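Local coordinates for protein pks18 (Mycobacterium tuberculosis, PDB 1TED) that probably extends medium- and long-chain aliphatic acyl-CoA starters with malonyl-CoA to make tri- and tetraketide alpha-pyrones, as a homodimeric type III polyketide synthase, at residues Gly245-Arg250 and Met386-Ile391. Sequence-based numbering, arbitrary orientation.
Sequences GKVVVR and MLFDII
Arg250 reaches across to Asp389 on the neighbouring strand, and its side chain meets that strand nearly all the way. CB lies 3.6 Å from Leu387 O; CG stays near the same oxygen, and CD then passes 3.3 Å from Asp389 CG. The chain bends at chi3 (54°), and the guanidinium beyond takes Leu387 CD2 over one face, with NE and CZ its nearest atoms and NH2 slightly farther, at 4.1 Å from CD2. NH1 ends the path in a salt bridge, 2.9 Å from Asp389 OD1. It meets this oxygen on the syn side but out of the carboxylate plane, the two flat groups being turned 67° apart. Thr371 also hydrogen-bonds OD1, so the carboxylate is held from strand 370-378 as well.

In the backbone, Val248 and Asp389 form an antiparallel hydrogen-bonded pair (Val248 N to Asp389 O 2.8 Å, Asp389 N to Val248 O 3.0 Å), and Ile391 N binds Lys246 O. On the other sheet face, Val247 CG1 approaches Phe388 CD1 obliquely and CG2 lies beside Ile390 CG1. Helix 349-361 covers this face of antiparallel neighbours 247-256 and 382-390, in the C-terminal half of the thiolase fold.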
loop_
_atom_site.group_PDB
_atom_site.type_symbol
_atom_site.label_atom_id
_atom_site.label_comp_id
_atom_site.label_asym_id
_atom_site.label_seq_id
_atom_site.Cartn_x
_atom_site.Cartn_y
_atom_site.Cartn_z
ATOM N N GLY A 245 -18.870 -19.535 -14.196
ATOM C CA GLY A 245 -17.490 -19.169 -13.950
ATOM C C GLY A 245 -17.345 -17.843 -13.225
ATOM O O GLY A 245 -16.333 -17.611 -12.573
ATOM N N LYS A 246 -18.345 -16.971 -13.337
ATOM C CA LYS A 246 -18.289 -15.674 -12.668
ATOM C C LYS A 246 -18.342 -15.865 -11.153
ATOM O O LYS A 246 -19.016 -16.769 -10.646
ATOM C CB LYS A 246 -19.435 -14.761 -13.135
ATOM C CG LYS A 246 -19.010 -13.683 -14.147
ATOM C CD LYS A 246 -18.738 -14.271 -15.528
ATOM C CE LYS A 246 -17.626 -13.531 -16.296
ATOM N NZ LYS A 246 -17.874 -12.074 -16.534
ATOM N N VAL A 247 -17.620 -15.014 -10.431
ATOM C CA VAL A 247 -17.564 -15.113 -8.977
ATOM C C VAL A 247 -18.092 -13.845 -8.329
ATOM O O VAL A 247 -17.519 -12.772 -8.511
ATOM C CB VAL A 247 -16.112 -15.336 -8.501
ATOM C CG1 VAL A 247 -16.062 -15.411 -6.992
ATOM C CG2 VAL A 247 -15.556 -16.602 -9.106
ATOM N N VAL A 248 -19.177 -13.968 -7.569
ATOM C CA VAL A 248 -19.764 -12.816 -6.887
ATOM C C VAL A 248 -19.125 -12.596 -5.506
ATOM O O VAL A 248 -19.065 -13.518 -4.684
ATOM C CB VAL A 248 -21.301 -12.995 -6.693
ATOM C CG1 VAL A 248 -21.896 -11.759 -6.018
ATOM C CG2 VAL A 248 -21.974 -13.232 -8.028
ATOM N N VAL A 249 -18.633 -11.385 -5.259
ATOM C CA VAL A 249 -18.043 -11.070 -3.962
ATOM C C VAL A 249 -19.187 -10.518 -3.111
ATOM O O VAL A 249 -19.495 -9.325 -3.131
ATOM C CB VAL A 249 -16.891 -10.031 -4.084
ATOM C CG1 VAL A 249 -16.277 -9.769 -2.720
ATOM C CG2 VAL A 249 -15.812 -10.559 -5.026
ATOM N N ARG A 250 -19.816 -11.422 -2.372
ATOM C CA ARG A 250 -20.957 -11.107 -1.530
ATOM C C ARG A 250 -20.675 -10.282 -0.282
ATOM O O ARG A 250 -21.432 -9.360 0.032
ATOM C CB ARG A 250 -21.653 -12.412 -1.139
ATOM C CG ARG A 250 -22.054 -13.261 -2.349
ATOM C CD ARG A 250 -22.603 -14.616 -1.938
ATOM N NE ARG A 250 -23.699 -14.479 -0.987
ATOM C CZ ARG A 250 -24.421 -15.493 -0.525
ATOM N NH1 ARG A 250 -24.171 -16.737 -0.925
ATOM N NH2 ARG A 250 -25.399 -15.257 0.340
ATOM N N MET A 386 -13.571 -13.343 2.650
ATOM C CA MET A 386 -14.784 -12.957 1.943
ATOM C C MET A 386 -15.746 -14.124 1.778
ATOM O O MET A 386 -15.335 -15.284 1.801
ATOM C CB MET A 386 -14.425 -12.428 0.545
ATOM C CG MET A 386 -14.063 -13.525 -0.470
ATOM S SD MET A 386 -13.942 -12.961 -2.206
ATOM C CE MET A 386 -12.845 -14.145 -2.906
ATOM N N LEU A 387 -17.029 -13.805 1.632
ATOM C CA LEU A 387 -18.065 -14.798 1.369
ATOM C C LEU A 387 -18.262 -14.634 -0.138
ATOM O O LEU A 387 -18.294 -13.505 -0.625
ATOM C CB LEU A 387 -19.380 -14.466 2.095
ATOM C CG LEU A 387 -20.593 -15.331 1.686
ATOM C CD1 LEU A 387 -20.369 -16.781 2.104
ATOM C CD2 LEU A 387 -21.865 -14.810 2.339
ATOM N N PHE A 388 -18.382 -15.730 -0.880
ATOM C CA PHE A 388 -18.548 -15.607 -2.319
ATOM C C PHE A 388 -19.405 -16.688 -2.960
ATOM O O PHE A 388 -19.665 -17.732 -2.363
ATOM C CB PHE A 388 -17.166 -15.571 -2.991
ATOM C CG PHE A 388 -16.395 -16.858 -2.876
ATOM C CD1 PHE A 388 -16.611 -17.900 -3.777
ATOM C CD2 PHE A 388 -15.462 -17.037 -1.857
ATOM C CE1 PHE A 388 -15.905 -19.107 -3.664
ATOM C CE2 PHE A 388 -14.752 -18.237 -1.737
ATOM C CZ PHE A 388 -14.975 -19.272 -2.642
ATOM N N ASP A 389 -19.840 -16.414 -4.184
ATOM C CA ASP A 389 -20.658 -17.330 -4.976
ATOM C C ASP A 389 -20.013 -17.595 -6.345
ATOM O O ASP A 389 -19.596 -16.662 -7.029
ATOM C CB ASP A 389 -22.053 -16.736 -5.211
ATOM C CG ASP A 389 -23.048 -17.108 -4.128
ATOM O OD1 ASP A 389 -22.656 -17.757 -3.133
ATOM O OD2 ASP A 389 -24.234 -16.747 -4.276
ATOM N N ILE A 390 -19.907 -18.863 -6.728
ATOM C CA ILE A 390 -19.373 -19.217 -8.039
ATOM C C ILE A 390 -20.561 -19.739 -8.851
ATOM O O ILE A 390 -21.216 -20.719 -8.471
ATOM C CB ILE A 390 -18.298 -20.332 -7.978
ATOM C CG1 ILE A 390 -17.069 -19.864 -7.191
ATOM C CG2 ILE A 390 -17.859 -20.702 -9.402
ATOM C CD1 ILE A 390 -16.016 -20.955 -7.020
ATOM N N ILE A 391 -20.854 -19.081 -9.964
ATOM C CA ILE A 391 -21.966 -19.510 -10.786
ATOM C C ILE A 391 -21.584 -20.715 -11.643
ATOM O O ILE A 391 -20.616 -20.676 -12.413
ATOM C CB ILE A 391 -22.470 -18.351 -11.669
ATOM C CG1 ILE A 391 -22.865 -17.176 -10.768
ATOM C CG2 ILE A 391 -23.645 -18.814 -12.517
ATOM C CD1 ILE A 391 -23.663 -16.117 -11.441
#